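Local atomic coordinates of TRAP dicarboxylate transporter-DctP subunit (Desulfovibrio salexigens, PDB entry 4N6D), a protein that probably captures a solute, perhaps a small carboxylate, in the periplasm and delivers it to a tripartite ATP-independent periplasmic (TRAP) transporter. Residues G100-S105 and K134-F139; V93-H98 and P234-M239; S106-P111 and L122-L127. All coordinates share one frame; numbering follows the deposited sequence.

In the fold
The three contacts adjoin one another around the mixed five-stranded sheet. Contact 2 pairs strands 90-94 and 234-240 inside that sheet, while contacts 1 and 3 tie the loop that follows strand 90-94 to what comes after it, the turn at 134-139 and helix 117-131. Centres of contacts 1 and 2 lie about 10 Å apart, and Phe-136 CE1 meets Ala-236 CB at 3.7 Å. Leu-104 CD2 reaches Leu-127 CD2 at 3.7 Å, joining contact 1 to contact 3. The Glu-109 side chain touches Ala-96 and Pro-234, bridging contacts 2 and 3. The triiodinated phasing compound I3C sits beside Arg-138 of contact 1, about 12 Å from the Ile-238 side chain of contact 2.

Contact 1. Residues G100-S105 and K134-F139; sequences GVFPLS and KEFKRF. With I3C (5-amino-2,4,6-triiodobenzene-1,3-dicarboxylic acid), chain C.
Glu-135 grips the backbone of the loop 100-105 with both carboxylate oxygens. OE1 accepts from Leu-104 N at 2.9 Å and OE2 from Ser-105 N at 2.9 Å, each through its syn lone pair, so one carboxylate spans two successive amides. The Ser-105 hydroxyl gives OE2 a second donor, with OG 2.9 Å away and nearly in line with the C-O bond. Glutamate suits the place because it is long enough to bring two acceptors to successive amides, with CG between the backbone N and the carbonyl carbon (chi1 61°). Pro-103, which has no amide hydrogen to offer, brings CD to 3.2 Å from Glu-135 OE1 as the two side chains slide past each other in opposite directions.

Packing begins at Phe-102, whose ring edge receives Glu-135 CG. Its ring meets that of Phe-136 obliquely, CE1 to CE1 at 3.4 Å with planes 32° apart, and Ser-105 OG lies in plane at the edge of the Phe-136 ring. Phe-136 opens a type I beta turn that runs to Phe-139 and leads into strand 139-146; it also packs on Ala-236 and Ile-238 of the central sheet. Further along, Arg-138 lays its guanidinium against I3C, NH2 lying 3.3 Å from N13. The two N-H bonds fix the path of the loop's backbone, and all three donors together would probably favour the ionised carboxylate.

Contact 2. Residues V93-H98 and P234-M239; sequences VSLAYH and PFAIIM. With EDO (1,2-ethanediol), chain E.
Val-93 and Ala-236 exchange two backbone hydrogen bonds, Val-93 N to Ala-236 O at 2.9 Å and Ala-236 N to Val-93 O at 2.9 Å, an antiparallel hydrogen-bonded pair. They join strands 90-94 and 234-240 within the mixed sheet of a periplasmic binding protein, where strand 234-240 runs against its neighbour 90-94. The next pair, Ser-94 with Phe-235, is non-hydrogen-bonded. Here Phe-235 CA comes to 3.1 Å from Val-93 O, a CA-H...O contact. Just past the strand the chain turns into a 3-10 segment, yet Leu-95 N still reaches back to Pro-234 O. As a proline, Pro-234 has no amide hydrogen, but its carbonyl accepts both from Leu-95 N and from a water.

Side chains divide between the two faces of the sheet. On one, beta-branched Val-93 places CG2 against Ile-238 CD1 at 3.8 Å. Leu-95 extends this apolar patch, its two methyls parting company: CD1 lies against Pro-234 CG, and CD2 against the small Ala-236 CB. On the other face the Ser-94 CB packs on CE2 of Phe-235, whose ring also meets those of Phe-145 and Phe-43. Thr-79 and Leu-80 of helix 79-85 back Val-93.

Beyond these, the water completes the strand end. Ser-94 OG, anti to its backbone N (chi1 178°), is hydrogen-bonded to this water, which accepts from Ala-96 N and donates to Pro-234 O. A 1,2-ethanediol, probably from the crystallisation liquor, is bound at this end between Ser-94 N and the His-98 ring: its O1 accepts from Ser-94 N at 2.8 Å, and His-98 NE2 is hydrogen-bonded to both diol hydroxyls, 2.8 Å from O2 and 2.9 Å from O1.

Contact 3. Residues S106-P111 and L122-L127; sequences SVFELP and LALWDL
Phe-108 lays one ring face on Leu-124 of helix 117-131, making the CH-pi part of this contact, which has no hydrogen bond across it. Leu-124 CB sits 4.0 Å from the ring centroid and only 5° off the ring normal, while Leu-124 CA lies over the same ring nearer its rim. The helix backbone takes part as well, for Phe-108 CZ reaches Leu-124 N at 3.5 Å. A flat aromatic suits this place because it can lie close against the helix surface.

The remaining touches are between apolar side chains. Leu-124 CD1 approaches the ring at CD2, 3.5 Å away; chi1 (176°) places CG anti to the backbone N, and chi2 (62°) then sets CD1. Ala-123 presents its lone methyl to the ring tip, CB to Phe-108 CZ at 3.7 Å, and a residue this small lets the ring come up to the backbone. At the ring edge, in plane, stands Leu-127 CD2, which is 3.8 Å from Phe-108 CE2. The same methyl is shared with Val-107, whose CG1 also meets it at 3.8 Å.

These residues connect the 3-10 turn at 106-109, in the long loop after strand 90-94, with the helix that this loop leads into. Ala-123 and Leu-127, four residues apart, lie one turn from each other on the helix, and Leu-124 stands next to Ala-123, so a single stripe of the helix receives the loop.

Outside this pair of segments, apolar cover for Val-107 comes from Trp-311 and Leu-326, whereas Phe-114 meets the Phe-108 ring. Polar partners hold the flanks: Ser-106 OG is hydrogen-bonded to Trp-311 NE1, and Asp-126 forms salt bridges with Lys-335 and Arg-260.

Contact 1. Residues G100-S105 and K134-F139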
loop_
_atom_site.group_PDB
_atom_site.type_symbol
_atom_site.label_atom_id
_atom_site.label_comp_id
_atom_site.label_asym_id
_atom_site.label_seq_id
_atom_site.Cartn_x
_atom_site.Cartn_y
_atom_site.Cartn_z
ATOM N N GLY A 100 -7.307 13.768 4.773
ATOM C CA GLY A 100 -8.406 14.303 5.546
ATOM C C GLY A 100 -9.656 13.451 5.467
ATOM O O GLY A 100 -10.520 13.562 6.323
ATOM N N VAL A 101 -9.743 12.593 4.459
ATOM C CA VAL A 101 -10.960 11.834 4.234
ATOM C C VAL A 101 -10.970 10.559 5.102
ATOM O O VAL A 101 -12.042 10.036 5.425
ATOM C CB VAL A 101 -11.090 11.499 2.764
ATOM C CG1 VAL A 101 -12.320 10.665 2.494
ATOM C CG2 VAL A 101 -11.127 12.792 1.940
ATOM N N PHE A 102 -9.780 10.096 5.484
ATOM C CA PHE A 102 -9.616 8.834 6.229
ATOM C C PHE A 102 -8.748 9.032 7.468
ATOM O O PHE A 102 -7.649 8.508 7.559
ATOM C CB PHE A 102 -9.003 7.783 5.311
ATOM C CG PHE A 102 -9.810 7.566 4.061
ATOM C CD1 PHE A 102 -10.985 6.860 4.104
ATOM C CD2 PHE A 102 -9.391 8.088 2.843
ATOM C CE1 PHE A 102 -11.735 6.671 2.968
ATOM C CE2 PHE A 102 -10.167 7.903 1.705
ATOM C CZ PHE A 102 -11.320 7.190 1.779
ATOM N N PRO A 103 -9.247 9.801 8.434
ATOM C CA PRO A 103 -8.403 10.137 9.590
ATOM C C PRO A 103 -7.947 8.939 10.391
ATOM O O PRO A 103 -6.881 9.025 11.016
ATOM C CB PRO A 103 -9.307 11.015 10.446
ATOM C CG PRO A 103 -10.690 10.806 9.927
ATOM C CD PRO A 103 -10.524 10.535 8.467
ATOM N N LEU A 104 -8.724 7.862 10.419
ATOM C CA LEU A 104 -8.264 6.677 11.169
ATOM C C LEU A 104 -7.364 5.810 10.317
ATOM O O LEU A 104 -6.217 5.551 10.698
ATOM C CB LEU A 104 -9.425 5.837 11.701
ATOM C CG LEU A 104 -8.926 4.758 12.678
ATOM C CD1 LEU A 104 -9.819 4.713 13.902
ATOM C CD2 LEU A 104 -8.908 3.452 11.959
ATOM N N SER A 105 -7.872 5.349 9.167
ATOM C CA SER A 105 -7.150 4.359 8.371
ATOM C C SER A 105 -5.861 4.891 7.779
ATOM O O SER A 105 -4.957 4.111 7.473
ATOM C CB SER A 105 -8.028 3.780 7.260
ATOM O OG SER A 105 -9.206 3.173 7.809
ATOM N N LYS A 134 -16.035 5.836 10.988
ATOM C CA LYS A 134 -17.130 6.470 10.278
ATOM C C LYS A 134 -16.720 7.034 8.925
ATOM O O LYS A 134 -17.591 7.368 8.095
ATOM C CB LYS A 134 -17.755 7.557 11.142
ATOM C CG LYS A 134 -16.776 8.539 11.708
ATOM C CD LYS A 134 -17.453 9.419 12.754
ATOM C CE LYS A 134 -17.833 10.756 12.167
ATOM N NZ LYS A 134 -16.637 11.563 11.815
ATOM N N GLU A 135 -15.413 7.144 8.681
ATOM C CA GLU A 135 -14.944 7.572 7.366
ATOM C C GLU A 135 -15.459 6.667 6.248
ATOM O O GLU A 135 -15.532 7.078 5.064
ATOM C CB GLU A 135 -13.414 7.648 7.315
ATOM C CG GLU A 135 -12.703 6.347 7.568
ATOM C CD GLU A 135 -11.353 6.527 8.265
ATOM O OE1 GLU A 135 -11.235 7.436 9.112
ATOM O OE2 GLU A 135 -10.427 5.757 7.951
ATOM N N PHE A 136 -15.832 5.442 6.599
ATOM C CA PHE A 136 -16.358 4.502 5.597
ATOM C C PHE A 136 -17.857 4.277 5.691
ATOM O O PHE A 136 -18.386 3.374 5.055
ATOM C CB PHE A 136 -15.641 3.150 5.682
ATOM C CG PHE A 136 -14.225 3.183 5.192
ATOM C CD1 PHE A 136 -13.960 3.376 3.856
ATOM C CD2 PHE A 136 -13.164 3.011 6.067
ATOM C CE1 PHE A 136 -12.649 3.400 3.392
ATOM C CE2 PHE A 136 -11.839 3.044 5.593
ATOM C CZ PHE A 136 -11.607 3.240 4.271
ATOM N N LYS A 137 -18.550 5.102 6.458
ATOM C CA LYS A 137 -19.951 4.838 6.772
ATOM C C LYS A 137 -20.889 4.816 5.566
ATOM O O LYS A 137 -21.960 4.200 5.627
ATOM C CB LYS A 137 -20.474 5.864 7.785
ATOM C CG LYS A 137 -20.734 7.242 7.176
ATOM C CD LYS A 137 -21.385 8.193 8.172
ATOM C CE LYS A 137 -22.624 8.858 7.589
ATOM N NZ LYS A 137 -22.615 10.341 7.821
ATOM N N ARG A 138 -20.492 5.454 4.471
ATOM C CA ARG A 138 -21.331 5.517 3.275
ATOM C C ARG A 138 -21.231 4.271 2.413
ATOM O O ARG A 138 -22.006 4.113 1.463
ATOM C CB ARG A 138 -20.935 6.711 2.434
ATOM C CG ARG A 138 -21.083 8.011 3.180
ATOM C CD ARG A 138 -22.181 8.845 2.630
ATOM N NE ARG A 138 -22.158 10.168 3.245
ATOM C CZ ARG A 138 -23.080 10.647 4.066
ATOM N NH1 ARG A 138 -22.941 11.875 4.558
ATOM N NH2 ARG A 138 -24.140 9.914 4.389
ATOM N N PHE A 139 -20.272 3.407 2.728
ATOM C CA PHE A 139 -19.957 2.258 1.874
ATOM C C PHE A 139 -19.992 0.944 2.622
ATOM O O PHE A 139 -19.879 0.915 3.849
ATOM C CB PHE A 139 -18.545 2.402 1.308
ATOM C CG PHE A 139 -18.315 3.680 0.593
ATOM C CD1 PHE A 139 -18.881 3.904 -0.650
ATOM C CD2 PHE A 139 -17.527 4.661 1.148
ATOM C CE1 PHE A 139 -18.662 5.103 -1.325
ATOM C CE2 PHE A 139 -17.324 5.865 0.491
ATOM C CZ PHE A 139 -17.883 6.084 -0.736
HETATM I I3 I3C C . -29.361 11.551 2.709
HETATM I I2 I3C C . -23.685 12.194 0.652
HETATM I I1 I3C C . -28.240 11.535 -3.173
HETATM O O8 I3C C . -30.566 12.459 -0.480
HETATM O O9 I3C C . -30.304 10.280 -0.658
HETATM C C10 I3C C . -25.271 11.943 -2.078
HETATM N N13 I3C C . -26.121 11.953 2.767
HETATM C C1 I3C C . -28.402 11.595 -0.151
HETATM C C6 I3C C . -27.950 11.688 1.152
HETATM C C5 I3C C . -26.604 11.860 1.428
HETATM C C4 I3C C . -25.742 11.949 0.362
HETATM C C3 I3C C . -26.200 11.849 -0.935
HETATM C C2 I3C C . -27.531 11.683 -1.202
HETATM C C7 I3C C . -29.840 11.429 -0.446
HETATM O O11 I3C C . -24.746 10.914 -2.576
HETATM O O12 I3C C . -25.033 13.084 -2.541
#

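Contact 2. Residues V93-H98 and P234-M239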
loop_
_atom_site.group_PDB
_atom_site.type_symbol
_atom_site.label_atom_id
_atom_site.label_comp_id
_atom_site.label_asym_id
_atom_site.label_seq_id
_atom_site.Cartn_x
_atom_site.Cartn_y
_atom_site.Cartn_z
ATOM N N VAL A 93 -9.801 2.452 -3.760
ATOM C CA VAL A 93 -9.328 3.732 -3.264
ATOM C C VAL A 93 -7.938 3.615 -2.647
ATOM O O VAL A 93 -7.713 2.788 -1.775
ATOM C CB VAL A 93 -10.294 4.305 -2.229
ATOM C CG1 VAL A 93 -9.771 5.631 -1.675
ATOM C CG2 VAL A 93 -11.700 4.480 -2.834
ATOM N N SER A 94 -7.017 4.464 -3.094
ATOM C CA SER A 94 -5.720 4.632 -2.447
ATOM C C SER A 94 -5.884 5.726 -1.404
ATOM O O SER A 94 -6.037 6.889 -1.743
ATOM C CB SER A 94 -4.660 5.033 -3.472
ATOM O OG SER A 94 -3.399 5.242 -2.845
ATOM N N LEU A 95 -5.872 5.364 -0.126
ATOM C CA LEU A 95 -6.264 6.327 0.899
ATOM C C LEU A 95 -5.381 7.574 0.933
ATOM O O LEU A 95 -5.865 8.661 1.228
ATOM C CB LEU A 95 -6.292 5.686 2.290
ATOM C CG LEU A 95 -7.037 4.359 2.433
ATOM C CD1 LEU A 95 -7.051 3.950 3.925
ATOM C CD2 LEU A 95 -8.472 4.428 1.904
ATOM N N ALA A 96 -4.096 7.396 0.670
ATOM C CA ALA A 96 -3.123 8.477 0.742
ATOM C C ALA A 96 -3.425 9.611 -0.226
ATOM O O ALA A 96 -2.957 10.728 -0.025
ATOM C CB ALA A 96 -1.703 7.943 0.480
ATOM N N TYR A 97 -4.174 9.325 -1.296
ATOM C CA TYR A 97 -4.512 10.342 -2.286
ATOM C C TYR A 97 -5.604 11.300 -1.808
ATOM O O TYR A 97 -5.886 12.305 -2.472
ATOM C CB TYR A 97 -4.952 9.671 -3.598
ATOM C CG TYR A 97 -5.146 10.624 -4.771
ATOM C CD1 TYR A 97 -4.114 11.446 -5.193
ATOM C CD2 TYR A 97 -6.354 10.703 -5.441
ATOM C CE1 TYR A 97 -4.282 12.321 -6.246
ATOM C CE2 TYR A 97 -6.526 11.578 -6.515
ATOM C CZ TYR A 97 -5.481 12.378 -6.909
ATOM O OH TYR A 97 -5.631 13.268 -7.966
ATOM N N HIS A 98 -6.216 11.006 -0.654
ATOM C CA HIS A 98 -7.342 11.785 -0.133
ATOM C C HIS A 98 -7.106 12.222 1.303
ATOM O O HIS A 98 -7.793 11.790 2.201
ATOM C CB HIS A 98 -8.614 10.940 -0.173
ATOM C CG HIS A 98 -8.838 10.285 -1.489
ATOM N ND1 HIS A 98 -9.402 10.944 -2.566
ATOM C CD2 HIS A 98 -8.515 9.051 -1.933
ATOM C CE1 HIS A 98 -9.442 10.125 -3.600
ATOM N NE2 HIS A 98 -8.904 8.971 -3.245
ATOM N N PRO A 234 -1.930 2.210 1.965
ATOM C CA PRO A 234 -3.152 1.445 2.201
ATOM C C PRO A 234 -4.257 1.730 1.166
ATOM O O PRO A 234 -4.407 2.857 0.666
ATOM C CB PRO A 234 -3.602 1.932 3.573
ATOM C CG PRO A 234 -3.154 3.369 3.613
ATOM C CD PRO A 234 -1.876 3.417 2.814
ATOM N N PHE A 235 -5.040 0.689 0.899
ATOM C CA PHE A 235 -6.132 0.745 -0.073
ATOM C C PHE A 235 -7.391 0.177 0.553
ATOM O O PHE A 235 -7.318 -0.707 1.409
ATOM C CB PHE A 235 -5.813 -0.145 -1.282
ATOM C CG PHE A 235 -4.658 0.327 -2.124
ATOM C CD1 PHE A 235 -3.342 0.106 -1.729
ATOM C CD2 PHE A 235 -4.883 0.964 -3.321
ATOM C CE1 PHE A 235 -2.296 0.532 -2.496
ATOM C CE2 PHE A 235 -3.827 1.390 -4.109
ATOM C CZ PHE A 235 -2.529 1.173 -3.684
ATOM N N ALA A 236 -8.541 0.668 0.095
ATOM C CA ALA A 236 -9.823 0.085 0.438
ATOM C C ALA A 236 -10.604 -0.242 -0.820
ATOM O O ALA A 236 -10.574 0.517 -1.792
ATOM C CB ALA A 236 -10.636 1.045 1.313
ATOM N N ILE A 237 -11.280 -1.381 -0.799
ATOM C CA ILE A 237 -12.267 -1.710 -1.831
ATOM C C ILE A 237 -13.647 -1.411 -1.262
ATOM O O ILE A 237 -14.067 -1.984 -0.245
ATOM C CB ILE A 237 -12.165 -3.168 -2.274
ATOM C CG1 ILE A 237 -10.733 -3.506 -2.749
ATOM C CG2 ILE A 237 -13.219 -3.456 -3.351
ATOM C CD1 ILE A 237 -10.192 -2.578 -3.852
ATOM N N ILE A 238 -14.332 -0.461 -1.893
ATOM C CA ILE A 238 -15.613 0.033 -1.389
ATOM C C ILE A 238 -16.742 -0.328 -2.338
ATOM O O ILE A 238 -16.543 -0.384 -3.552
ATOM C CB ILE A 238 -15.593 1.589 -1.163
ATOM C CG1 ILE A 238 -15.144 2.350 -2.418
ATOM C CG2 ILE A 238 -14.699 1.948 0.032
ATOM C CD1 ILE A 238 -15.422 3.874 -2.371
ATOM N N MET A 239 -17.926 -0.553 -1.765
ATOM C CA MET A 239 -19.103 -0.873 -2.550
ATOM C C MET A 239 -20.237 0.091 -2.209
ATOM O O MET A 239 -20.436 0.458 -1.046
ATOM C CB MET A 239 -19.517 -2.317 -2.267
ATOM C CG MET A 239 -20.765 -2.741 -3.022
ATOM S SD MET A 239 -21.079 -4.507 -2.884
ATOM C CE MET A 239 -22.186 -4.753 -4.254
HETATM C C1 EDO E . -7.900 6.885 -5.995
HETATM O O1 EDO E . -7.642 6.794 -4.595
HETATM C C2 EDO E . -9.353 6.487 -6.148
HETATM O O2 EDO E . -10.089 7.228 -5.159
HETATM O O HOH W 1 -2.683 4.908 -0.099
#

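Contact 3. Residues S106-P111 and L122-L127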
loop_
_atom_site.group_PDB
_atom_site.type_symbol
_atom_site.label_atom_id
_atom_site.label_comp_id
_atom_site.label_asym_id
_atom_site.label_seq_id
_atom_site.Cartn_x
_atom_site.Cartn_y
_atom_site.Cartn_z
ATOM N N SER A 106 -5.774 6.207 7.604
ATOM C CA SER A 106 -4.543 6.849 7.128
ATOM C C SER A 106 -3.323 6.595 8.037
ATOM O O SER A 106 -2.192 6.895 7.667
ATOM C CB SER A 106 -4.760 8.348 6.953
ATOM O OG SER A 106 -5.105 8.975 8.171
ATOM N N VAL A 107 -3.559 6.057 9.232
ATOM C CA VAL A 107 -2.442 5.722 10.115
ATOM C C VAL A 107 -1.498 4.803 9.363
ATOM O O VAL A 107 -0.254 4.839 9.559
ATOM C CB VAL A 107 -2.930 5.073 11.434
ATOM C CG1 VAL A 107 -3.518 3.700 11.187
ATOM C CG2 VAL A 107 -1.796 5.007 12.449
ATOM N N PHE A 108 -2.052 3.994 8.455
ATOM C CA PHE A 108 -1.223 3.028 7.726
ATOM C C PHE A 108 -0.354 3.638 6.633
ATOM O O PHE A 108 0.391 2.908 5.963
ATOM C CB PHE A 108 -2.044 1.870 7.159
ATOM C CG PHE A 108 -2.171 0.738 8.112
ATOM C CD1 PHE A 108 -1.217 -0.257 8.126
ATOM C CD2 PHE A 108 -3.187 0.704 9.044
ATOM C CE1 PHE A 108 -1.290 -1.298 9.025
ATOM C CE2 PHE A 108 -3.256 -0.368 9.960
ATOM C CZ PHE A 108 -2.284 -1.338 9.942
ATOM N N GLU A 109 -0.420 4.955 6.456
ATOM C CA GLU A 109 0.514 5.676 5.568
ATOM C C GLU A 109 1.849 6.020 6.251
ATOM O O GLU A 109 2.805 6.349 5.595
ATOM C CB GLU A 109 -0.133 6.966 5.071
ATOM C CG GLU A 109 -1.424 6.728 4.323
ATOM C CD GLU A 109 -2.323 7.952 4.270
ATOM O OE1 GLU A 109 -1.837 9.071 4.516
ATOM O OE2 GLU A 109 -3.524 7.780 3.985
ATOM N N LEU A 110 1.887 5.923 7.571
ATOM C CA LEU A 110 3.008 6.395 8.352
ATOM C C LEU A 110 4.108 5.336 8.400
ATOM O O LEU A 110 3.855 4.158 8.191
ATOM C CB LEU A 110 2.555 6.655 9.801
ATOM C CG LEU A 110 1.505 7.740 9.940
ATOM C CD1 LEU A 110 0.950 7.769 11.372
ATOM C CD2 LEU A 110 2.077 9.088 9.532
ATOM N N PRO A 111 5.323 5.760 8.725
ATOM C CA PRO A 111 6.415 4.804 8.959
ATOM C C PRO A 111 6.226 4.094 10.289
ATOM O O PRO A 111 6.574 4.649 11.337
ATOM C CB PRO A 111 7.659 5.685 8.959
ATOM C CG PRO A 111 7.154 7.059 9.334
ATOM C CD PRO A 111 5.773 7.161 8.765
ATOM N N LEU A 122 -3.046 -7.472 6.399
ATOM C CA LEU A 122 -3.859 -8.118 7.412
ATOM C C LEU A 122 -4.040 -7.206 8.622
ATOM O O LEU A 122 -5.131 -7.180 9.200
ATOM C CB LEU A 122 -3.264 -9.459 7.829
ATOM C CG LEU A 122 -3.523 -10.581 6.824
ATOM C CD1 LEU A 122 -2.645 -11.747 7.111
ATOM C CD2 LEU A 122 -5.020 -10.930 6.862
ATOM N N ALA A 123 -2.991 -6.465 9.002
ATOM C CA ALA A 123 -3.132 -5.533 10.121
ATOM C C ALA A 123 -4.142 -4.441 9.789
ATOM O O ALA A 123 -4.959 -4.064 10.629
ATOM C CB ALA A 123 -1.787 -4.917 10.527
ATOM N N LEU A 124 -4.104 -3.937 8.555
ATOM C CA LEU A 124 -5.053 -2.907 8.126
ATOM C C LEU A 124 -6.506 -3.393 8.207
ATOM O O LEU A 124 -7.389 -2.675 8.722
ATOM C CB LEU A 124 -4.708 -2.443 6.711
ATOM C CG LEU A 124 -5.626 -1.428 6.028
ATOM C CD1 LEU A 124 -5.709 -0.093 6.750
ATOM C CD2 LEU A 124 -5.122 -1.284 4.634
ATOM N N TRP A 125 -6.751 -4.591 7.695
ATOM C CA TRP A 125 -8.099 -5.174 7.724
ATOM C C TRP A 125 -8.561 -5.357 9.172
ATOM O O TRP A 125 -9.711 -5.033 9.519
ATOM C CB TRP A 125 -8.114 -6.516 6.975
ATOM C CG TRP A 125 -9.433 -7.175 7.078
ATOM C CD1 TRP A 125 -9.748 -8.260 7.848
ATOM C CD2 TRP A 125 -10.647 -6.762 6.449
ATOM N NE1 TRP A 125 -11.085 -8.554 7.727
ATOM C CE2 TRP A 125 -11.656 -7.660 6.858
ATOM C CE3 TRP A 125 -10.978 -5.725 5.570
ATOM C CZ2 TRP A 125 -12.974 -7.545 6.428
ATOM C CZ3 TRP A 125 -12.291 -5.625 5.126
ATOM C CH2 TRP A 125 -13.266 -6.529 5.550
ATOM N N ASP A 126 -7.678 -5.883 10.025
ATOM C CA ASP A 126 -8.024 -6.050 11.427
ATOM C C ASP A 126 -8.322 -4.714 12.117
ATOM O O ASP A 126 -9.242 -4.622 12.945
ATOM C CB ASP A 126 -6.923 -6.764 12.224
ATOM C CG ASP A 126 -6.888 -8.258 11.999
ATOM O OD1 ASP A 126 -7.801 -8.808 11.346
ATOM O OD2 ASP A 126 -5.957 -8.892 12.554
ATOM N N LEU A 127 -7.537 -3.683 11.808
ATOM C CA LEU A 127 -7.756 -2.398 12.431
ATOM C C LEU A 127 -9.113 -1.850 12.008
ATOM O O LEU A 127 -9.865 -1.336 12.840
ATOM C CB LEU A 127 -6.632 -1.404 12.101
ATOM C CG LEU A 127 -6.753 -0.098 12.877
ATOM C CD1 LEU A 127 -6.237 -0.265 14.320
ATOM C CD2 LEU A 127 -6.036 1.059 12.167
#